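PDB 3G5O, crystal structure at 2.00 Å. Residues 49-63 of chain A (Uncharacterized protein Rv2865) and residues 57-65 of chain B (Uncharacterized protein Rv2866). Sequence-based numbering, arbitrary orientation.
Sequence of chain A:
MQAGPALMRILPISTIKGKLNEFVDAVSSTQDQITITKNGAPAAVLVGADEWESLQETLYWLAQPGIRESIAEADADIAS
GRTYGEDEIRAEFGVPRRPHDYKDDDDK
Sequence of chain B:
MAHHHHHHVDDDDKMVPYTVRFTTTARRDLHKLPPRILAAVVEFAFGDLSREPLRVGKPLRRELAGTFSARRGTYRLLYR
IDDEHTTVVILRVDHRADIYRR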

ATOM      1  N   ALA A  49      12.926  -6.490  -7.325  1.00 20.29           N
ATOM      2  CA  ALA A  49      13.229  -5.742  -6.115  1.00 20.03           C
ATOM      3  C   ALA A  49      12.823  -4.261  -6.193  1.00 20.38           C
ATOM      4  O   ALA A  49      12.291  -3.696  -5.199  1.00 20.32           O
ATOM      5  N   ASP A  50      13.088  -3.618  -7.332  1.00 20.53           N
ATOM      6  CA  ASP A  50      12.680  -2.234  -7.552  1.00 20.73           C
ATOM      7  C   ASP A  50      11.146  -2.149  -7.531  1.00 19.80           C
ATOM      8  O   ASP A  50      10.574  -1.244  -6.921  1.00 19.34           O
ATOM      9  N   GLU A  51      10.483  -3.093  -8.199  1.00 19.51           N
ATOM     10  CA  GLU A  51       9.016  -3.140  -8.157  1.00 19.23           C
ATOM     11  C   GLU A  51       8.457  -3.269  -6.713  1.00 19.40           C
ATOM     12  O   GLU A  51       7.471  -2.601  -6.350  1.00 17.60           O
ATOM     13  N   TRP A  52       9.111  -4.085  -5.899  1.00 18.30           N
ATOM     14  CA  TRP A  52       8.702  -4.271  -4.514  1.00 20.01           C
ATOM     15  C   TRP A  52       8.833  -2.939  -3.740  1.00 20.36           C
ATOM     16  O   TRP A  52       7.913  -2.537  -3.041  1.00 21.19           O
ATOM     17  N   GLU A  53       9.936  -2.240  -3.943  1.00 19.29           N
ATOM     18  CA  GLU A  53      10.144  -0.895  -3.366  1.00 21.49           C
ATOM     19  C   GLU A  53       9.056   0.121  -3.835  1.00 19.34           C
ATOM     20  O   GLU A  53       8.472   0.832  -3.008  1.00 18.99           O
ATOM     21  N   SER A  54       8.819   0.189  -5.147  1.00 17.63           N
ATOM     22  CA  SER A  54       7.733   1.018  -5.704  1.00 18.22           C
ATOM     23  C   SER A  54       6.391   0.783  -5.006  1.00 17.70           C
ATOM     24  O   SER A  54       5.683   1.734  -4.608  1.00 16.59           O
ATOM     25  N   LEU A  55       6.039  -0.485  -4.852  1.00 18.03           N
ATOM     26  CA  LEU A  55       4.829  -0.844  -4.124  1.00 19.66           C
ATOM     27  C   LEU A  55       4.826  -0.400  -2.640  1.00 18.66           C
ATOM     28  O   LEU A  55       3.843   0.196  -2.186  1.00 18.84           O
ATOM     29  N   GLN A  56       5.889  -0.705  -1.898  1.00 18.23           N
ATOM     30  CA  GLN A  56       6.014  -0.249  -0.505  1.00 18.03           C
ATOM     31  C   GLN A  56       5.881   1.276  -0.381  1.00 17.63           C
ATOM     32  O   GLN A  56       5.240   1.759   0.529  1.00 17.02           O
ATOM     33  N   GLU A  57       6.503   2.041  -1.293  1.00 17.15           N
ATOM     34  CA  GLU A  57       6.405   3.482  -1.207  1.00 16.63           C
ATOM     35  C   GLU A  57       5.006   3.974  -1.632  1.00 16.88           C
ATOM     36  O   GLU A  57       4.513   4.983  -1.128  1.00 16.33           O
ATOM     37  N   THR A  58       4.357   3.278  -2.570  1.00 16.00           N
ATOM     38  CA  THR A  58       3.005   3.657  -2.929  1.00 15.99           C
ATOM     39  C   THR A  58       2.068   3.483  -1.726  1.00 16.05           C
ATOM     40  O   THR A  58       1.212   4.340  -1.451  1.00 16.59           O
ATOM     41  N   LEU A  59       2.213   2.346  -1.055  1.00 16.57           N
ATOM     42  CA  LEU A  59       1.469   2.067   0.181  1.00 17.89           C
ATOM     43  C   LEU A  59       1.693   3.161   1.215  1.00 17.60           C
ATOM     44  O   LEU A  59       0.733   3.695   1.790  1.00 17.94           O
ATOM     45  N   TYR A  60       2.953   3.527   1.436  1.00 18.09           N
ATOM     46  CA  TYR A  60       3.219   4.603   2.376  1.00 18.66           C
ATOM     47  C   TYR A  60       2.456   5.897   2.009  1.00 18.24           C
ATOM     48  O   TYR A  60       1.725   6.474   2.843  1.00 17.19           O
ATOM     49  N   TRP A  61       2.673   6.361   0.777  1.00 17.51           N
ATOM     50  CA  TRP A  61       2.175   7.691   0.392  1.00 18.51           C
ATOM     51  C   TRP A  61       0.656   7.788   0.343  1.00 18.78           C
ATOM     52  O   TRP A  61       0.087   8.822   0.781  1.00 17.50           O
ATOM     53  N   LEU A  62       0.004   6.710  -0.140  1.00 18.03           N
ATOM     54  CA  LEU A  62      -1.483   6.697  -0.192  1.00 17.86           C
ATOM     55  C   LEU A  62      -2.130   6.796   1.190  1.00 17.61           C
ATOM     56  O   LEU A  62      -3.285   7.207   1.299  1.00 17.64           O
ATOM     57  N   ALA A  63      -1.383   6.399   2.230  1.00 17.88           N
ATOM     58  CA  ALA A  63      -1.856   6.448   3.629  1.00 18.24           C
ATOM     59  C   ALA A  63      -1.674   7.810   4.327  1.00 19.57           C
ATOM     60  O   ALA A  63      -2.078   7.959   5.496  1.00 18.05           O
TER
ATOM     61  N   GLY B  57      15.409   7.169  -5.644  1.00 20.48           N
ATOM     62  CA  GLY B  57      13.977   7.100  -5.437  1.00 19.14           C
ATOM     63  C   GLY B  57      13.369   6.070  -6.363  1.00 19.54           C
ATOM     64  O   GLY B  57      14.065   5.533  -7.254  1.00 18.61           O
ATOM     65  N   LYS B  58      12.073   5.806  -6.169  1.00 18.34           N
ATOM     66  CA  LYS B  58      11.352   4.832  -6.988  1.00 19.05           C
ATOM     67  C   LYS B  58      10.057   5.395  -7.495  1.00 18.21           C
ATOM     68  O   LYS B  58       9.432   6.195  -6.807  1.00 18.98           O
ATOM     69  N   PRO B  59       9.651   4.977  -8.710  1.00 18.30           N
ATOM     70  CA  PRO B  59       8.420   5.484  -9.308  1.00 17.38           C
ATOM     71  C   PRO B  59       7.262   4.875  -8.559  1.00 17.95           C
ATOM     72  O   PRO B  59       7.330   3.685  -8.178  1.00 18.95           O
ATOM     73  N   LEU B  60       6.232   5.665  -8.301  1.00 17.21           N
ATOM     74  CA  LEU B  60       5.079   5.164  -7.592  1.00 17.97           C
ATOM     75  C   LEU B  60       4.025   4.626  -8.561  1.00 19.12           C
ATOM     76  O   LEU B  60       4.101   4.844  -9.784  1.00 17.85           O
ATOM     77  N   ARG B  61       3.048   3.899  -8.019  1.00 19.67           N
ATOM     78  CA  ARG B  61       2.116   3.099  -8.833  1.00 19.27           C
ATOM     79  C   ARG B  61       0.692   3.519  -8.558  1.00 19.70           C
ATOM     80  O   ARG B  61       0.460   4.399  -7.710  1.00 18.82           O
ATOM     81  N   ARG B  62      -0.244   2.930  -9.310  1.00 19.27           N
ATOM     82  CA  ARG B  62      -1.698   3.187  -9.181  1.00 20.73           C
ATOM     83  C   ARG B  62      -1.946   4.686  -9.341  1.00 20.60           C
ATOM     84  O   ARG B  62      -1.390   5.310 -10.235  1.00 19.88           O
ATOM     85  N   GLU B  63      -2.735   5.289  -8.478  1.00 21.77           N
ATOM     86  CA  GLU B  63      -3.109   6.677  -8.770  1.00 23.58           C
ATOM     87  C   GLU B  63      -1.977   7.670  -8.581  1.00 22.89           C
ATOM     88  O   GLU B  63      -2.113   8.831  -8.958  1.00 22.25           O
ATOM     89  N   LEU B  64      -0.861   7.196  -8.011  1.00 21.18           N
ATOM     90  CA  LEU B  64       0.357   8.018  -7.827  1.00 21.83           C
ATOM     91  C   LEU B  64       1.344   7.883  -8.987  1.00 20.71           C
ATOM     92  O   LEU B  64       2.457   8.415  -8.926  1.00 21.70           O
ATOM     93  N   ALA B  65       0.970   7.148 -10.023  1.00 20.91           N
ATOM     94  CA  ALA B  65       1.852   6.959 -11.206  1.00 21.54           C
ATOM     95  C   ALA B  65       2.279   8.324 -11.706  1.00 21.55           C
ATOM     96  O   ALA B  65       1.446   9.232 -11.715  1.00 21.11           O
TER

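One side of a chain A helix packs against an extended, then turning, segment of chain B in a mixed contact, polar from A:Glu51 to A:Thr58 and apolar toward the helix C-terminus, burying 695 Å² in total. The nearest CA atoms across the contact are those of A:Ser54 and B:Leu60, 5.3 Å apart. Here A:Ser54 (m) donates from OG to B:Pro59 O at 2.7 Å, and one turn later A:Thr58 (m) accepts at OG1 from B:Arg61 N at 3.0 Å. The A:Thr58 hydroxyl donates its hydrogen bond to A:Ser54 O (OG1 to O, 2.7 Å), so its one hydrogen points back into the helix while a lone pair on OG1 takes the B:Arg61 N-H. B:Arg61 (m, m, t) points toward the helix and lays one guanidinium face over A:Ser54 OG. A:Glu51 (t, p) starts away from chain B, but its carboxylate swings back to meet the guanidinium edge in a salt bridge, with NH2 of B:Arg61 2.9 Å from OE1 of A:Glu51 and NE 3.1 Å from OE2. B:Lys58 (m, m, t) runs its aliphatic chain past A:Glu53, CG to CB 3.9 Å. Farther along, B:Leu60 and B:Leu64, both m, t, pack on A:Trp61 (m): B:Leu64 CD1 lies 3.5 Å from A:Trp61 CB, and B:Leu60 CD1 approaches A:Trp61 CD1 obliquely at 3.7 Å. A:Leu62 (m, t) brings CD2 to 3.7 Å from B:Leu64 CG.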

ATOM      1  CB  ALA A  49      14.743  -5.877  -5.741  1.00 21.41           C
ATOM      2  CB  ASP A  50      13.206  -1.683  -8.872  1.00 21.80           C
ATOM      3  CG  ASP A  50      14.716  -1.509  -8.886  1.00 27.29           C
ATOM      4  OD1 ASP A  50      15.344  -1.431  -7.804  1.00 32.53           O
ATOM      5  OD2 ASP A  50      15.275  -1.434  -9.997  1.00 31.01           O
ATOM      6  CB  GLU A  51       8.441  -4.234  -9.090  1.00 19.67           C
ATOM      7  CG  GLU A  51       6.931  -4.101  -9.331  1.00 20.53           C
ATOM      8  CD  GLU A  51       6.546  -2.706  -9.890  1.00 26.72           C
ATOM      9  OE1 GLU A  51       7.396  -2.012 -10.510  1.00 32.83           O
ATOM     10  OE2 GLU A  51       5.406  -2.290  -9.715  1.00 27.99           O
ATOM     11  CB  TRP A  52       9.556  -5.352  -3.850  1.00 20.13           C
ATOM     12  CG  TRP A  52       9.183  -5.568  -2.411  1.00 21.89           C
ATOM     13  CD1 TRP A  52       9.841  -5.102  -1.293  1.00 21.94           C
ATOM     14  CD2 TRP A  52       8.038  -6.260  -1.954  1.00 19.23           C
ATOM     15  NE1 TRP A  52       9.163  -5.499  -0.158  1.00 23.22           N
ATOM     16  CE2 TRP A  52       8.066  -6.227  -0.537  1.00 22.00           C
ATOM     17  CE3 TRP A  52       6.988  -6.926  -2.606  1.00 22.35           C
ATOM     18  CZ2 TRP A  52       7.070  -6.831   0.251  1.00 23.99           C
ATOM     19  CZ3 TRP A  52       5.996  -7.566  -1.811  1.00 24.69           C
ATOM     20  CH2 TRP A  52       6.065  -7.502  -0.391  1.00 24.65           C
ATOM     21  CB  GLU A  53      11.527  -0.382  -3.745  1.00 22.10           C
ATOM     22  CG  GLU A  53      12.585  -0.758  -2.775  1.00 31.46           C
ATOM     23  CD  GLU A  53      12.303  -0.078  -1.417  1.00 40.41           C
ATOM     24  OE1 GLU A  53      12.273   1.175  -1.356  1.00 42.93           O
ATOM     25  OE2 GLU A  53      12.053  -0.801  -0.434  1.00 45.16           O
ATOM     26  CB  SER A  54       7.589   0.767  -7.203  1.00 17.04           C
ATOM     27  OG  SER A  54       8.660   1.388  -7.911  1.00 19.25           O
ATOM     28  CB  LEU A  55       4.543  -2.324  -4.290  1.00 20.49           C
ATOM     29  CG  LEU A  55       4.099  -2.720  -5.724  1.00 26.26           C
ATOM     30  CD1 LEU A  55       3.997  -4.241  -5.833  1.00 29.16           C
ATOM     31  CD2 LEU A  55       2.750  -2.062  -6.155  1.00 28.84           C
ATOM     32  CB  GLN A  56       7.357  -0.686   0.130  1.00 18.37           C
ATOM     33  CG  GLN A  56       7.546  -2.255   0.220  1.00 21.76           C
ATOM     34  CD  GLN A  56       6.313  -2.924   0.827  1.00 26.71           C
ATOM     35  OE1 GLN A  56       5.843  -2.529   1.888  1.00 30.51           O
ATOM     36  NE2 GLN A  56       5.764  -3.896   0.134  1.00 34.93           N
ATOM     37  CB  GLU A  57       7.516   4.142  -2.056  1.00 17.80           C
ATOM     38  CG  GLU A  57       8.900   3.923  -1.506  1.00 17.93           C
ATOM     39  CD  GLU A  57       8.981   4.466  -0.068  1.00 25.84           C
ATOM     40  OE1 GLU A  57       8.891   5.711   0.103  1.00 23.42           O
ATOM     41  OE2 GLU A  57       9.032   3.644   0.882  1.00 26.17           O
ATOM     42  CB  THR A  58       2.490   2.814  -4.123  1.00 15.02           C
ATOM     43  OG1 THR A  58       3.380   2.993  -5.225  1.00 17.16           O
ATOM     44  CG2 THR A  58       1.095   3.248  -4.525  1.00 15.99           C
ATOM     45  CB  LEU A  59       1.893   0.734   0.791  1.00 17.90           C
ATOM     46  CG  LEU A  59       1.393  -0.558   0.156  1.00 22.80           C
ATOM     47  CD1 LEU A  59       2.267  -1.620   0.774  1.00 25.57           C
ATOM     48  CD2 LEU A  59      -0.084  -0.804   0.487  1.00 23.84           C
ATOM     49  CB  TYR A  60       4.732   4.919   2.467  1.00 19.33           C
ATOM     50  CG  TYR A  60       4.919   6.143   3.351  1.00 22.03           C
ATOM     51  CD1 TYR A  60       4.970   6.018   4.744  1.00 25.67           C
ATOM     52  CD2 TYR A  60       4.997   7.416   2.799  1.00 19.40           C
ATOM     53  CE1 TYR A  60       5.091   7.154   5.573  1.00 27.30           C
ATOM     54  CE2 TYR A  60       5.131   8.533   3.602  1.00 25.09           C
ATOM     55  CZ  TYR A  60       5.166   8.396   4.987  1.00 26.63           C
ATOM     56  OH  TYR A  60       5.291   9.524   5.769  1.00 30.83           O
ATOM     57  CB  TRP A  61       2.790   8.184  -0.908  1.00 17.70           C
ATOM     58  CG  TRP A  61       4.176   8.729  -0.674  1.00 18.73           C
ATOM     59  CD1 TRP A  61       5.365   8.156  -1.035  1.00 15.75           C
ATOM     60  CD2 TRP A  61       4.500   9.962  -0.020  1.00 18.78           C
ATOM     61  NE1 TRP A  61       6.415   8.971  -0.662  1.00 18.41           N
ATOM     62  CE2 TRP A  61       5.915  10.081  -0.025  1.00 17.51           C
ATOM     63  CE3 TRP A  61       3.733  10.960   0.592  1.00 19.42           C
ATOM     64  CZ2 TRP A  61       6.585  11.171   0.548  1.00 18.78           C
ATOM     65  CZ3 TRP A  61       4.401  12.070   1.165  1.00 17.37           C
ATOM     66  CH2 TRP A  61       5.815  12.150   1.139  1.00 21.41           C
ATOM     67  CB  LEU A  62      -2.014   5.429  -0.928  1.00 17.47           C
ATOM     68  CG  LEU A  62      -1.773   5.422  -2.445  1.00 19.83           C
ATOM     69  CD1 LEU A  62      -2.267   4.140  -3.063  1.00 22.80           C
ATOM     70  CD2 LEU A  62      -2.472   6.602  -3.102  1.00 21.04           C
ATOM     71  CB  ALA A  63      -1.176   5.333   4.467  1.00 18.67           C
TER
ATOM     72  CB  LYS B  58      11.086   3.547  -6.179  1.00 20.40           C
ATOM     73  CG  LYS B  58      12.381   2.794  -5.765  1.00 24.88           C
ATOM     74  CD  LYS B  58      13.002   2.008  -6.915  1.00 30.16           C
ATOM     75  CE  LYS B  58      14.520   1.712  -6.646  1.00 34.56           C
ATOM     76  NZ  LYS B  58      15.424   2.783  -7.237  1.00 36.94           N
ATOM     77  CB  PRO B  59       8.476   4.961 -10.772  1.00 18.61           C
ATOM     78  CG  PRO B  59       9.466   3.727 -10.735  1.00 17.39           C
ATOM     79  CD  PRO B  59      10.439   4.066  -9.599  1.00 17.12           C
ATOM     80  CB  LEU B  60       4.509   6.254  -6.656  1.00 18.11           C
ATOM     81  CG  LEU B  60       5.531   6.822  -5.675  1.00 18.49           C
ATOM     82  CD1 LEU B  60       4.837   7.732  -4.627  1.00 17.55           C
ATOM     83  CD2 LEU B  60       6.264   5.625  -4.977  1.00 16.73           C
ATOM     84  CB  ARG B  61       2.302   1.593  -8.543  1.00 21.24           C
ATOM     85  CG  ARG B  61       3.772   1.113  -8.712  1.00 20.63           C
ATOM     86  CD  ARG B  61       4.193   1.334 -10.169  1.00 21.91           C
ATOM     87  NE  ARG B  61       5.507   0.745 -10.466  1.00 22.47           N
ATOM     88  CZ  ARG B  61       6.360   1.244 -11.343  1.00 23.11           C
ATOM     89  NH1 ARG B  61       6.023   2.354 -11.990  1.00 21.94           N
ATOM     90  NH2 ARG B  61       7.524   0.640 -11.574  1.00 22.62           N
ATOM     91  CB  ARG B  62      -2.267   2.653  -7.855  1.00 21.36           C
ATOM     92  CG  ARG B  62      -1.871   1.173  -7.513  1.00 23.02           C
ATOM     93  CD  ARG B  62      -2.321   0.255  -8.629  1.00 29.26           C
ATOM     94  NE  ARG B  62      -1.775  -1.097  -8.483  1.00 30.64           N
ATOM     95  CZ  ARG B  62      -2.409  -2.068  -7.850  1.00 34.31           C
ATOM     96  NH1 ARG B  62      -3.617  -1.828  -7.298  1.00 34.70           N
ATOM     97  NH2 ARG B  62      -1.843  -3.274  -7.765  1.00 34.59           N
ATOM     98  CB  GLU B  63      -4.374   7.078  -8.009  1.00 24.74           C
ATOM     99  CG  GLU B  63      -4.190   7.324  -6.554  1.00 28.57           C
ATOM    100  CD  GLU B  63      -5.567   7.405  -5.883  1.00 32.60           C
ATOM    101  OE1 GLU B  63      -6.247   8.464  -6.048  1.00 34.02           O
ATOM    102  OE2 GLU B  63      -5.969   6.400  -5.239  1.00 29.53           O
ATOM    103  CB  LEU B  64       1.046   7.647  -6.496  1.00 20.01           C
ATOM    104  CG  LEU B  64       0.228   7.912  -5.210  1.00 21.48           C
ATOM    105  CD1 LEU B  64       1.077   7.682  -3.969  1.00 19.03           C
ATOM    106  CD2 LEU B  64      -0.315   9.294  -5.164  1.00 25.01           C
ATOM    107  CB  ALA B  65       1.115   6.198 -12.346  1.00 21.39           C
TER